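Local coordinates for carbon monoxide dehydrogenase (Thermococcus sp. AM4, PDB 6T7J), which catalyses the oxidation of carbon monoxide to carbon dioxide, in this family at a nickel-iron-sulfur cluster, which lacks nickel in this as-isolated structure, at residues A[619-622]-A[623-627]; A[432-435]-A[436-440]; A[382-385]-A[386-389]; A[286-289]-A[290-294]. All coordinates share one frame; numbering follows the deposited sequence.

Contact 1. Residues A[619-622]-A[623-627]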
ATOM      1  N   ASN A 619      10.602 -32.173 -14.869  1.00 51.61           N
ATOM      2  CA  ASN A 619       9.571 -32.687 -15.765  1.00 56.63           C
ATOM      3  C   ASN A 619       8.958 -31.570 -16.600  1.00 54.61           C
ATOM      4  O   ASN A 619       8.665 -31.764 -17.785  1.00 57.61           O
ATOM      5  CB  ASN A 619       8.495 -33.416 -14.962  1.00 57.87           C
ATOM      6  CG  ASN A 619       8.905 -34.829 -14.593  1.00 64.24           C
ATOM      7  OD1 ASN A 619       9.771 -35.423 -15.237  1.00 62.40           O
ATOM      8  ND2 ASN A 619       8.289 -35.372 -13.549  1.00 56.90           N
ATOM      9  N   VAL A 620       8.765 -30.392 -16.004  1.00 53.92           N
ATOM     10  CA  VAL A 620       8.260 -29.251 -16.765  1.00 53.51           C
ATOM     11  C   VAL A 620       9.264 -28.847 -17.840  1.00 52.19           C
ATOM     12  O   VAL A 620       8.889 -28.510 -18.973  1.00 53.50           O
ATOM     13  CB  VAL A 620       7.928 -28.084 -15.814  1.00 49.64           C
ATOM     14  CG1 VAL A 620       7.987 -26.748 -16.542  1.00 43.89           C
ATOM     15  CG2 VAL A 620       6.559 -28.290 -15.182  1.00 48.27           C
ATOM     16  N   ILE A 621      10.556 -28.890 -17.508  1.00 49.93           N
ATOM     17  CA  ILE A 621      11.587 -28.576 -18.494  1.00 57.40           C
ATOM     18  C   ILE A 621      11.563 -29.588 -19.634  1.00 60.09           C
ATOM     19  O   ILE A 621      11.674 -29.222 -20.810  1.00 58.04           O
ATOM     20  CB  ILE A 621      12.971 -28.512 -17.822  1.00 50.46           C
ATOM     21  CG1 ILE A 621      13.070 -27.274 -16.927  1.00 54.91           C
ATOM     22  CG2 ILE A 621      14.075 -28.505 -18.869  1.00 53.24           C
ATOM     23  CD1 ILE A 621      14.342 -27.213 -16.113  1.00 49.24           C
ATOM     24  N   LEU A 622      11.419 -30.875 -19.306  1.00 59.05           N
ATOM     25  CA  LEU A 622      11.333 -31.898 -20.344  1.00 60.83           C
ATOM     26  C   LEU A 622      10.098 -31.696 -21.214  1.00 61.74           C
ATOM     27  O   LEU A 622      10.135 -31.934 -22.428  1.00 62.74           O
ATOM     28  CB  LEU A 622      11.324 -33.290 -19.712  1.00 57.65           C
ATOM     29  CG  LEU A 622      12.646 -33.791 -19.125  1.00 57.11           C
ATOM     30  CD1 LEU A 622      12.554 -35.275 -18.801  1.00 57.06           C
ATOM     31  CD2 LEU A 622      13.801 -33.516 -20.074  1.00 58.31           C
ATOM     32  N   GLU A 623       8.994 -31.255 -20.607  1.00 57.49           N
ATOM     33  CA  GLU A 623       7.789 -30.940 -21.367  1.00 58.32           C
ATOM     34  C   GLU A 623       8.049 -29.810 -22.358  1.00 62.78           C
ATOM     35  O   GLU A 623       7.661 -29.889 -23.531  1.00 61.96           O
ATOM     36  CB  GLU A 623       6.662 -30.567 -20.404  1.00 61.86           C
ATOM     37  CG  GLU A 623       5.265 -30.842 -20.916  1.00 70.65           C
ATOM     38  CD  GLU A 623       4.219 -30.675 -19.832  1.00 76.02           C
ATOM     39  OE1 GLU A 623       3.514 -29.642 -19.834  1.00 69.14           O
ATOM     40  OE2 GLU A 623       4.107 -31.577 -18.974  1.00 70.40           O
ATOM     41  N   LYS A 624       8.708 -28.747 -21.895  1.00 62.73           N
ATOM     42  CA  LYS A 624       9.029 -27.632 -22.781  1.00 59.57           C
ATOM     43  C   LYS A 624      10.007 -28.047 -23.874  1.00 58.93           C
ATOM     44  O   LYS A 624       9.968 -27.500 -24.982  1.00 56.06           O
ATOM     45  CB  LYS A 624       9.594 -26.463 -21.975  1.00 59.43           C
ATOM     46  CG  LYS A 624       8.629 -25.895 -20.945  1.00 52.53           C
ATOM     47  CD  LYS A 624       7.911 -24.672 -21.481  1.00 54.19           C
ATOM     48  CE  LYS A 624       6.520 -24.534 -20.878  1.00 56.40           C
ATOM     49  NZ  LYS A 624       6.547 -24.566 -19.393  1.00 53.91           N
ATOM     50  N   ARG A 625      10.893 -29.000 -23.579  1.00 63.89           N
ATOM     51  CA  ARG A 625      11.778 -29.535 -24.609  1.00 62.44           C
ATOM     52  C   ARG A 625      10.992 -30.306 -25.660  1.00 64.55           C
ATOM     53  O   ARG A 625      11.232 -30.152 -26.863  1.00 65.62           O
ATOM     54  CB  ARG A 625      12.838 -30.439 -23.981  1.00 54.50           C
ATOM     55  CG  ARG A 625      13.806 -29.730 -23.060  1.00 61.50           C
ATOM     56  CD  ARG A 625      14.990 -30.620 -22.738  1.00 64.14           C
ATOM     57  NE  ARG A 625      15.821 -30.846 -23.916  1.00 61.21           N
ATOM     58  CZ  ARG A 625      16.785 -30.025 -24.314  1.00 60.28           C
ATOM     59  NH1 ARG A 625      17.044 -28.921 -23.626  1.00 67.80           N
ATOM     60  NH2 ARG A 625      17.492 -30.307 -25.400  1.00 60.72           N
ATOM     61  N   LYS A 626      10.052 -31.148 -25.220  1.00 64.69           N
ATOM     62  CA  LYS A 626       9.235 -31.907 -26.160  1.00 63.47           C
ATOM     63  C   LYS A 626       8.397 -30.983 -27.034  1.00 64.11           C
ATOM     64  O   LYS A 626       8.231 -31.232 -28.234  1.00 66.70           O
ATOM     65  CB  LYS A 626       8.341 -32.893 -25.404  1.00 61.91           C
ATOM     66  CG  LYS A 626       9.101 -34.010 -24.703  1.00 70.30           C
ATOM     67  CD  LYS A 626       8.166 -34.953 -23.948  1.00 71.46           C
ATOM     68  CE  LYS A 626       7.626 -34.312 -22.676  1.00 66.94           C
ATOM     69  NZ  LYS A 626       7.388 -35.305 -21.588  1.00 57.75           N
ATOM     70  N   LYS A 627       7.869 -29.900 -26.456  1.00 60.98           N
ATOM     71  CA  LYS A 627       7.085 -28.957 -27.248  1.00 60.86           C
ATOM     72  C   LYS A 627       7.940 -28.182 -28.244  1.00 65.01           C
ATOM     73  O   LYS A 627       7.402 -27.654 -29.225  1.00 64.70           O
ATOM     74  CB  LYS A 627       6.342 -27.988 -26.329  1.00 58.82           C
ATOM     75  CG  LYS A 627       5.257 -28.638 -25.488  1.00 61.04           C
ATOM     76  CD  LYS A 627       4.430 -27.595 -24.751  1.00 65.49           C
ATOM     77  CE  LYS A 627       3.441 -28.241 -23.794  1.00 66.82           C
ATOM     78  NZ  LYS A 627       2.448 -29.098 -24.506  1.00 74.89           N
TER

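Contact 2. Residues A[432-435]-A[436-440]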
ATOM      1  N   PRO A 432      26.595 -20.582 -28.535  1.00 58.04           N
ATOM      2  CA  PRO A 432      27.029 -21.854 -27.925  1.00 55.09           C
ATOM      3  C   PRO A 432      26.059 -22.414 -26.895  1.00 61.68           C
ATOM      4  O   PRO A 432      25.783 -23.621 -26.911  1.00 65.56           O
ATOM      5  CB  PRO A 432      28.388 -21.504 -27.299  1.00 54.16           C
ATOM      6  CG  PRO A 432      28.469 -20.017 -27.304  1.00 60.82           C
ATOM      7  CD  PRO A 432      27.652 -19.560 -28.456  1.00 60.07           C
ATOM      8  N   LEU A 433      25.525 -21.580 -25.997  1.00 64.91           N
ATOM      9  CA  LEU A 433      24.565 -22.091 -25.021  1.00 62.39           C
ATOM     10  C   LEU A 433      23.252 -22.496 -25.682  1.00 61.14           C
ATOM     11  O   LEU A 433      22.611 -23.459 -25.246  1.00 61.06           O
ATOM     12  CB  LEU A 433      24.306 -21.055 -23.928  1.00 63.58           C
ATOM     13  CG  LEU A 433      23.272 -21.479 -22.881  1.00 61.39           C
ATOM     14  CD1 LEU A 433      23.823 -21.350 -21.469  1.00 61.34           C
ATOM     15  CD2 LEU A 433      21.993 -20.674 -23.038  1.00 61.84           C
ATOM     16  N   ILE A 434      22.834 -21.780 -26.726  1.00 57.70           N
ATOM     17  CA  ILE A 434      21.639 -22.179 -27.463  1.00 59.22           C
ATOM     18  C   ILE A 434      21.842 -23.546 -28.104  1.00 64.23           C
ATOM     19  O   ILE A 434      20.944 -24.398 -28.092  1.00 59.30           O
ATOM     20  CB  ILE A 434      21.278 -21.104 -28.503  1.00 59.07           C
ATOM     21  CG1 ILE A 434      20.671 -19.886 -27.808  1.00 61.05           C
ATOM     22  CG2 ILE A 434      20.330 -21.666 -29.552  1.00 65.85           C
ATOM     23  CD1 ILE A 434      19.890 -18.989 -28.730  1.00 64.81           C
ATOM     24  N   ASN A 435      23.032 -23.785 -28.660  1.00 66.77           N
ATOM     25  CA  ASN A 435      23.340 -25.097 -29.219  1.00 63.19           C
ATOM     26  C   ASN A 435      23.353 -26.164 -28.135  1.00 65.42           C
ATOM     27  O   ASN A 435      22.894 -27.289 -28.357  1.00 66.97           O
ATOM     28  CB  ASN A 435      24.684 -25.060 -29.948  1.00 63.95           C
ATOM     29  CG  ASN A 435      24.692 -24.092 -31.114  1.00 66.33           C
ATOM     30  OD1 ASN A 435      25.674 -23.381 -31.337  1.00 62.26           O
ATOM     31  ND2 ASN A 435      23.596 -24.059 -31.867  1.00 55.07           N
ATOM     32  N   ALA A 436      23.886 -25.832 -26.957  1.00 64.39           N
ATOM     33  CA  ALA A 436      23.892 -26.788 -25.853  1.00 60.69           C
ATOM     34  C   ALA A 436      22.480 -27.118 -25.389  1.00 62.38           C
ATOM     35  O   ALA A 436      22.210 -28.252 -24.974  1.00 58.12           O
ATOM     36  CB  ALA A 436      24.715 -26.242 -24.689  1.00 59.90           C
ATOM     37  N   LEU A 437      21.573 -26.142 -25.436  1.00 64.29           N
ATOM     38  CA  LEU A 437      20.182 -26.405 -25.080  1.00 62.13           C
ATOM     39  C   LEU A 437      19.492 -27.240 -26.151  1.00 66.38           C
ATOM     40  O   LEU A 437      18.679 -28.117 -25.836  1.00 63.98           O
ATOM     41  CB  LEU A 437      19.433 -25.091 -24.863  1.00 61.51           C
ATOM     42  CG  LEU A 437      19.771 -24.273 -23.614  1.00 63.28           C
ATOM     43  CD1 LEU A 437      19.207 -22.868 -23.734  1.00 58.20           C
ATOM     44  CD2 LEU A 437      19.247 -24.954 -22.360  1.00 61.12           C
ATOM     45  N   ARG A 438      19.803 -26.981 -27.425  1.00 70.33           N
ATOM     46  CA  ARG A 438      19.170 -27.722 -28.513  1.00 68.49           C
ATOM     47  C   ARG A 438      19.654 -29.167 -28.559  1.00 64.91           C
ATOM     48  O   ARG A 438      18.876 -30.077 -28.866  1.00 61.95           O
ATOM     49  CB  ARG A 438      19.437 -27.028 -29.847  1.00 65.90           C
ATOM     50  CG  ARG A 438      18.344 -26.068 -30.275  1.00 69.56           C
ATOM     51  CD  ARG A 438      18.347 -25.858 -31.778  1.00 76.29           C
ATOM     52  NE  ARG A 438      19.548 -25.157 -32.219  1.00 81.07           N
ATOM     53  CZ  ARG A 438      19.629 -23.840 -32.376  1.00 76.91           C
ATOM     54  NH1 ARG A 438      18.573 -23.074 -32.128  1.00 71.52           N
ATOM     55  NH2 ARG A 438      20.765 -23.288 -32.778  1.00 65.85           N
ATOM     56  N   ASP A 439      20.936 -29.397 -28.264  1.00 63.02           N
ATOM     57  CA  ASP A 439      21.476 -30.753 -28.279  1.00 60.54           C
ATOM     58  C   ASP A 439      20.904 -31.602 -27.156  1.00 59.11           C
ATOM     59  O   ASP A 439      20.718 -32.812 -27.327  1.00 62.37           O
ATOM     60  CB  ASP A 439      22.999 -30.721 -28.152  1.00 59.43           C
ATOM     61  CG  ASP A 439      23.679 -30.186 -29.390  1.00 69.30           C
ATOM     62  OD1 ASP A 439      22.983 -29.959 -30.402  1.00 76.67           O
ATOM     63  OD2 ASP A 439      24.914 -29.995 -29.349  1.00 73.58           O
ATOM     64  N   GLY A 440      20.622 -30.991 -26.010  1.00 60.80           N
ATOM     65  CA  GLY A 440      20.398 -31.717 -24.782  1.00 56.26           C
ATOM     66  C   GLY A 440      21.586 -31.720 -23.852  1.00 53.67           C
ATOM     67  O   GLY A 440      21.493 -32.289 -22.757  1.00 57.41           O
TER

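Contact 3. Residues A[382-385]-A[386-389]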
ATOM      1  N   ASP A 382      31.517  10.469   1.302  1.00 58.35           N
ATOM      2  CA  ASP A 382      32.811  10.005   1.790  1.00 57.49           C
ATOM      3  C   ASP A 382      33.040  10.412   3.242  1.00 60.53           C
ATOM      4  O   ASP A 382      33.620   9.645   4.020  1.00 58.66           O
ATOM      5  CB  ASP A 382      33.930  10.534   0.894  1.00 60.12           C
ATOM      6  CG  ASP A 382      34.197   9.634  -0.299  1.00 62.13           C
ATOM      7  OD1 ASP A 382      33.225   9.232  -0.976  1.00 57.46           O
ATOM      8  OD2 ASP A 382      35.378   9.329  -0.563  1.00 67.52           O
ATOM      9  N   GLU A 383      32.578  11.604   3.631  1.00 58.95           N
ATOM     10  CA  GLU A 383      32.753  12.046   5.013  1.00 57.31           C
ATOM     11  C   GLU A 383      31.946  11.185   5.979  1.00 55.22           C
ATOM     12  O   GLU A 383      32.453  10.781   7.035  1.00 57.16           O
ATOM     13  CB  GLU A 383      32.359  13.518   5.141  1.00 58.44           C
ATOM     14  CG  GLU A 383      33.383  14.487   4.566  1.00 64.86           C
ATOM     15  CD  GLU A 383      33.058  14.913   3.145  1.00 70.19           C
ATOM     16  OE1 GLU A 383      33.294  16.093   2.808  1.00 73.76           O
ATOM     17  OE2 GLU A 383      32.567  14.070   2.364  1.00 67.63           O
ATOM     18  N   ILE A 384      30.691  10.886   5.632  1.00 58.00           N
ATOM     19  CA  ILE A 384      29.864  10.033   6.480  1.00 59.58           C
ATOM     20  C   ILE A 384      30.452   8.629   6.562  1.00 55.34           C
ATOM     21  O   ILE A 384      30.471   8.008   7.634  1.00 59.36           O
ATOM     22  CB  ILE A 384      28.412  10.009   5.964  1.00 56.29           C
ATOM     23  CG1 ILE A 384      27.906  11.429   5.703  1.00 48.69           C
ATOM     24  CG2 ILE A 384      27.503   9.295   6.953  1.00 60.00           C
ATOM     25  CD1 ILE A 384      27.514  12.183   6.947  1.00 58.35           C
ATOM     26  N   ALA A 385      30.942   8.106   5.436  1.00 51.74           N
ATOM     27  CA  ALA A 385      31.544   6.777   5.445  1.00 50.62           C
ATOM     28  C   ALA A 385      32.793   6.739   6.320  1.00 53.33           C
ATOM     29  O   ALA A 385      33.001   5.781   7.079  1.00 50.56           O
ATOM     30  CB  ALA A 385      31.871   6.342   4.017  1.00 50.40           C
ATOM     31  N   LYS A 386      33.636   7.773   6.224  1.00 56.70           N
ATOM     32  CA  LYS A 386      34.808   7.871   7.090  1.00 58.57           C
ATOM     33  C   LYS A 386      34.401   7.883   8.556  1.00 54.17           C
ATOM     34  O   LYS A 386      34.979   7.165   9.378  1.00 49.87           O
ATOM     35  CB  LYS A 386      35.602   9.133   6.753  1.00 55.27           C
ATOM     36  CG  LYS A 386      36.563   9.002   5.588  1.00 61.58           C
ATOM     37  CD  LYS A 386      37.468  10.225   5.522  1.00 66.53           C
ATOM     38  CE  LYS A 386      38.418  10.168   4.338  1.00 64.63           C
ATOM     39  NZ  LYS A 386      39.513  11.167   4.484  1.00 65.58           N
ATOM     40  N   GLU A 387      33.404   8.702   8.898  1.00 53.47           N
ATOM     41  CA  GLU A 387      32.936   8.778  10.280  1.00 60.00           C
ATOM     42  C   GLU A 387      32.454   7.419  10.780  1.00 57.97           C
ATOM     43  O   GLU A 387      32.779   7.004  11.901  1.00 54.29           O
ATOM     44  CB  GLU A 387      31.830   9.828  10.374  1.00 55.05           C
ATOM     45  CG  GLU A 387      31.098   9.900  11.695  1.00 56.89           C
ATOM     46  CD  GLU A 387      29.843  10.753  11.597  1.00 67.42           C
ATOM     47  OE1 GLU A 387      29.500  11.178  10.472  1.00 62.21           O
ATOM     48  OE2 GLU A 387      29.201  10.999  12.641  1.00 69.27           O
ATOM     49  N   ILE A 388      31.697   6.701   9.947  1.00 54.52           N
ATOM     50  CA  ILE A 388      31.143   5.410  10.350  1.00 55.15           C
ATOM     51  C   ILE A 388      32.258   4.390  10.577  1.00 52.86           C
ATOM     52  O   ILE A 388      32.295   3.693  11.605  1.00 52.76           O
ATOM     53  CB  ILE A 388      30.134   4.925   9.295  1.00 51.33           C
ATOM     54  CG1 ILE A 388      28.827   5.715   9.401  1.00 47.30           C
ATOM     55  CG2 ILE A 388      29.889   3.436   9.426  1.00 47.63           C
ATOM     56  CD1 ILE A 388      27.966   5.642   8.158  1.00 48.35           C
ATOM     57  N   VAL A 389      33.179   4.282   9.613  1.00 50.52           N
ATOM     58  CA  VAL A 389      34.289   3.342   9.754  1.00 54.44           C
ATOM     59  C   VAL A 389      35.134   3.697  10.969  1.00 54.62           C
ATOM     60  O   VAL A 389      35.642   2.813  11.672  1.00 54.37           O
ATOM     61  CB  VAL A 389      35.130   3.307   8.464  1.00 51.07           C
ATOM     62  CG1 VAL A 389      36.300   2.354   8.619  1.00 52.78           C
ATOM     63  CG2 VAL A 389      34.271   2.896   7.278  1.00 54.99           C
TER

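Contact 4. Residues A[286-289]-A[290-294]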
ATOM      1  N   MET A 286      42.066   4.058   6.830  1.00 62.94           N
ATOM      2  CA  MET A 286      41.408   3.307   7.892  1.00 59.99           C
ATOM      3  C   MET A 286      42.237   2.105   8.326  1.00 55.38           C
ATOM      4  O   MET A 286      42.155   1.691   9.486  1.00 56.61           O
ATOM      5  CB  MET A 286      40.017   2.862   7.444  1.00 58.46           C
ATOM      6  CG  MET A 286      39.143   3.981   6.903  1.00 53.59           C
ATOM      7  SD  MET A 286      39.314   5.533   7.800  1.00 57.45           S
ATOM      8  CE  MET A 286      38.684   5.071   9.400  1.00 60.98           C
ATOM      9  N   GLN A 287      43.043   1.541   7.423  1.00 56.65           N
ATOM     10  CA  GLN A 287      43.931   0.450   7.813  1.00 59.09           C
ATOM     11  C   GLN A 287      44.917   0.909   8.881  1.00 61.18           C
ATOM     12  O   GLN A 287      45.092   0.246   9.913  1.00 59.04           O
ATOM     13  CB  GLN A 287      44.671  -0.093   6.591  1.00 55.91           C
ATOM     14  CG  GLN A 287      43.765  -0.623   5.488  1.00 59.39           C
ATOM     15  CD  GLN A 287      42.918  -1.802   5.933  1.00 59.54           C
ATOM     16  OE1 GLN A 287      43.379  -2.667   6.679  1.00 57.85           O
ATOM     17  NE2 GLN A 287      41.674  -1.842   5.473  1.00 61.73           N
ATOM     18  N   LYS A 288      45.557   2.061   8.671  1.00 61.68           N
ATOM     19  CA  LYS A 288      46.493   2.530   9.686  1.00 65.39           C
ATOM     20  C   LYS A 288      45.770   3.077  10.914  1.00 65.08           C
ATOM     21  O   LYS A 288      46.315   3.015  12.020  1.00 67.69           O
ATOM     22  CB  LYS A 288      47.440   3.577   9.103  1.00 69.93           C
ATOM     23  CG  LYS A 288      46.736   4.603   8.255  1.00 80.43           C
ATOM     24  CD  LYS A 288      47.571   5.130   7.119  1.00 85.28           C
ATOM     25  CE  LYS A 288      48.853   5.756   7.593  1.00 78.08           C
ATOM     26  NZ  LYS A 288      49.300   6.891   6.736  1.00 83.13           N
ATOM     27  N   PHE A 289      44.544   3.592  10.758  1.00 61.80           N
ATOM     28  CA  PHE A 289      43.750   3.951  11.934  1.00 57.70           C
ATOM     29  C   PHE A 289      43.505   2.730  12.816  1.00 58.76           C
ATOM     30  O   PHE A 289      43.701   2.772  14.040  1.00 62.93           O
ATOM     31  CB  PHE A 289      42.425   4.584  11.501  1.00 56.43           C
ATOM     32  CG  PHE A 289      41.769   5.425  12.566  1.00 57.81           C
ATOM     33  CD1 PHE A 289      42.498   6.367  13.274  1.00 56.17           C
ATOM     34  CD2 PHE A 289      40.418   5.280  12.849  1.00 53.12           C
ATOM     35  CE1 PHE A 289      41.894   7.144  14.251  1.00 49.64           C
ATOM     36  CE2 PHE A 289      39.810   6.053  13.824  1.00 52.17           C
ATOM     37  CZ  PHE A 289      40.549   6.987  14.524  1.00 47.92           C
ATOM     38  N   ALA A 290      43.092   1.620  12.199  1.00 62.27           N
ATOM     39  CA  ALA A 290      42.866   0.387  12.948  1.00 61.99           C
ATOM     40  C   ALA A 290      44.154  -0.138  13.553  1.00 64.11           C
ATOM     41  O   ALA A 290      44.142  -0.710  14.653  1.00 65.98           O
ATOM     42  CB  ALA A 290      42.236  -0.672  12.047  1.00 54.72           C
ATOM     43  N   LYS A 291      45.286   0.019  12.861  1.00 64.42           N
ATOM     44  CA  LYS A 291      46.542  -0.361  13.485  1.00 62.91           C
ATOM     45  C   LYS A 291      46.818   0.505  14.723  1.00 62.80           C
ATOM     46  O   LYS A 291      47.209  -0.010  15.765  1.00 62.55           O
ATOM     47  CB  LYS A 291      47.690  -0.293  12.481  1.00 66.86           C
ATOM     48  CG  LYS A 291      47.470  -1.193  11.268  1.00 69.03           C
ATOM     49  CD  LYS A 291      48.775  -1.653  10.658  1.00 71.20           C
ATOM     50  CE  LYS A 291      49.300  -0.655   9.661  1.00 73.32           C
ATOM     51  NZ  LYS A 291      50.737  -0.386   9.939  1.00 75.99           N
ATOM     52  N   LYS A 292      46.556   1.810  14.613  1.00 65.30           N
ATOM     53  CA  LYS A 292      46.694   2.676  15.789  1.00 69.57           C
ATOM     54  C   LYS A 292      45.797   2.217  16.928  1.00 69.31           C
ATOM     55  O   LYS A 292      46.152   2.390  18.101  1.00 69.82           O
ATOM     56  CB  LYS A 292      46.377   4.127  15.423  1.00 60.96           C
ATOM     57  CG  LYS A 292      47.560   4.902  14.870  1.00 66.96           C
ATOM     58  CD  LYS A 292      47.129   6.266  14.354  1.00 72.31           C
ATOM     59  CE  LYS A 292      48.137   6.821  13.361  1.00 69.16           C
ATOM     60  NZ  LYS A 292      48.374   5.882  12.228  1.00 62.25           N
ATOM     61  N   TYR A 293      44.644   1.629  16.620  1.00 66.30           N
ATOM     62  CA  TYR A 293      43.743   1.154  17.663  1.00 65.82           C
ATOM     63  C   TYR A 293      44.005  -0.291  18.079  1.00 66.28           C
ATOM     64  O   TYR A 293      43.217  -0.852  18.847  1.00 70.19           O
ATOM     65  CB  TYR A 293      42.287   1.326  17.224  1.00 63.97           C
ATOM     66  CG  TYR A 293      41.723   2.657  17.653  1.00 57.94           C
ATOM     67  CD1 TYR A 293      41.193   2.829  18.925  1.00 61.54           C
ATOM     68  CD2 TYR A 293      41.753   3.750  16.802  1.00 60.01           C
ATOM     69  CE1 TYR A 293      40.692   4.051  19.329  1.00 61.52           C
ATOM     70  CE2 TYR A 293      41.254   4.975  17.196  1.00 58.08           C
ATOM     71  CZ  TYR A 293      40.727   5.121  18.460  1.00 63.48           C
ATOM     72  OH  TYR A 293      40.229   6.341  18.855  1.00 66.33           O
ATOM     73  N   GLY A 294      45.085  -0.899  17.601  1.00 66.67           N
ATOM     74  CA  GLY A 294      45.485  -2.214  18.055  1.00 57.42           C
ATOM     75  C   GLY A 294      45.044  -3.386  17.207  1.00 56.69           C
ATOM     76  O   GLY A 294      45.081  -4.520  17.695  1.00 61.21           O
TER

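Contact 1. Residues A[619-622]-A[623-627]
Arg625 packs back against Ile621 and Leu622, one turn earlier in the helix, before its side chain leaves for other parts of the chain. At its root, CB lies 3.5 Å from O of Leu622. The next atom, CG, stands beside the backbone N (chi1 -65°) and so drops over the preceding turn, 3.1 Å from O of Ile621, an oxygen that also accepts the Arg625 backbone N at 2.9 Å. CD then passes the leucine, 4.1 Å from CD2 of Leu622, the two side chains crossing at a slant. A bend at chi3 (68°) turns the guanidinium out of this track. There NE and NH1 give hydrogen bonds to the backbone carbonyls of Pro631 and Lys443, and NH2 a probable one to that of Leu437. Three backbone acceptors probably fix the rotation of the buried group, and the carbonyl dipoles probably offset part of its charge.

On another flank, Val620 and Lys624 run side by side. CG1 of Val620 is 3.9 Å from NZ of Lys624, and CG of Lys624 rests 3.3 Å from O of Val620. Lys626 lies along the Leu622 carbonyl, its CG 3.2 Å from O of Leu622, while Leu622 also touches the C-terminal Leu632.

The turn belongs to helix 610-627, the last of the chain. Through Arg625 it is tied to the end of helix 431-439, and its side chains touch Pro547 and Phe573, which immediately precede the neighbouring parallel strands 548-552 and 574-576.

Contact 2. Residues A[432-435]-A[436-440]
Leu433 and Leu437 form the tight flank of the turn, with CD2 of Leu433 3.6 Å from CD1 of Leu437. CG of Leu433 lies anti to the backbone N (chi1 178°) and its branch stands out from the helix, where CD1 of Leu437 reaches back to it. Both leucines press on Leu535 of helix 525-538, which closes this flank.

Ile434 places its CG2 methyl over one face of the Arg438 guanidinium, 3.4 Å from NH1 of Arg438. The flat group thus lies on the isoleucine, and beyond the pair Arg438 reaches Leu539 and Trp630. Shortening this residue to an alanine would probably strip the cover from the Ile434 methyl and open a gap beside Leu539 and Trp630.

The side at Asn435 and the exposed Asp439 is more open; there the Asp439 N bonds to O of Asn435 at 2.9 Å, and CB of Asp439 sits 3.4 Å from the same oxygen.

At Gly440, whose phi is positive (101°), the chain leaves the helix, its N making weak bonds back to Ala436 and Leu437. A short loop leads to strand 444-448 of a parallel sheet ordered 3-2-1-4-5-6, as in Rossmann-like folds.

Contact 3. Residues A[382-385]-A[386-389]
The carboxylate of Glu387 is the flat group that meets Ile384: its OE1 lies 4.2 Å from CD1 of Ile384, with the two side chains side by side and pointing the same way. The glutamate gets there because CG stands opposite the backbone N (chi1 172°) and the rest of the chain is extended. Ile374, in a loop, touches both residues. The carboxylate of Asp382 faces helix 271-281, where OD1 forms a salt bridge with Lys276.

Ile388 reaches back across Ile384, CD1 of Ile388 meeting CG2 of Ile384 at 3.9 Å and lying 3.5 Å from O of Ile384. Val389 sets CG2 3.2 Å from O of Ala385, which also takes the Val389 backbone N in a nearly straight bond (174°). Ala385 and Val389 belong to the face that packs on helix 271-281.

Lys386 keeps CG 3.4 Å from O of Asp382, then runs out extended to a salt bridge with Glu285. Its NZ is 6.8 Å from OD2 of Asp382, too far for a salt bridge, and any attraction between them is probably weak. The chemistry is divided: apolar branches and backbone bonds hold the turn itself, whereas its paired charges are spent joining helix 381-395 to its neighbours.

Contact 4. Residues A[286-289]-A[290-294]
Phe289 and Tyr293 make a T-shaped aromatic pair one turn apart, the edge of the tyrosine directed at the face of the phenylalanine. The ring centroids are 5.1 Å apart and the planes stand at 75°. CE2 of Tyr293 comes to 3.4 Å from CZ of Phe289, while CD2 of Tyr293 stands above the centre of the phenylalanine ring. The phenylalanine is swung into this place by its first torsion (chi1 -159°), with CG lying away from the backbone N. Both rings touch helix 381-395, Phe289 at Arg390 and Tyr293 at Glu394. A serine in place of Phe289 would probably leave the Tyr293 edge without a ring face to rest on and free that ring to turn.

The hydrogen bonds are those of a helix reaching its end. Tyr293 N bonds to O of Phe289 at 3.0 Å, though bent to 137°, and the same oxygen lies in the plane of the Tyr293 ring, at its edge, 3.5 Å from CD2 of Tyr293. A Schellman motif closes the helix: Gly294 N bonds to O of Lys291 at 2.9 Å and Ala295 N to O of Ala290. Elsewhere Gln287 OE1 accepts the N of Val298.

Among the charged groups, NZ of Lys292 curls back to 3.5 Å from O of Lys288 and 4.0 Å from CB of Lys288, and the two ammonium groups remain 5.7 Å apart. Lys288 has a long, weak ion pair with Glu284. Positive charge at this C-terminal end probably suits the helix dipole, while the aromatic pair probably steadies the last turn.

How the contacts relate
Along the chain the order is contact 4, contact 3, contact 2, contact 1. Each is local to about two turns of one helix and closes no long loop, so none nests in or crosses another. Contact 4 lies on the helix leading to strand 297-303, and contact 3 on the helix after strand 372-373, both strands of the first six-stranded parallel sheet; the two meet where CE of Met286 touches CG1 of Val389 at 3.7 Å. Contacts 2 and 1 belong with the second such sheet and are joined by Arg625 and Leu437. The two pairs are remote, with nearest atoms of contacts 2 and 3 about 38 Å apart.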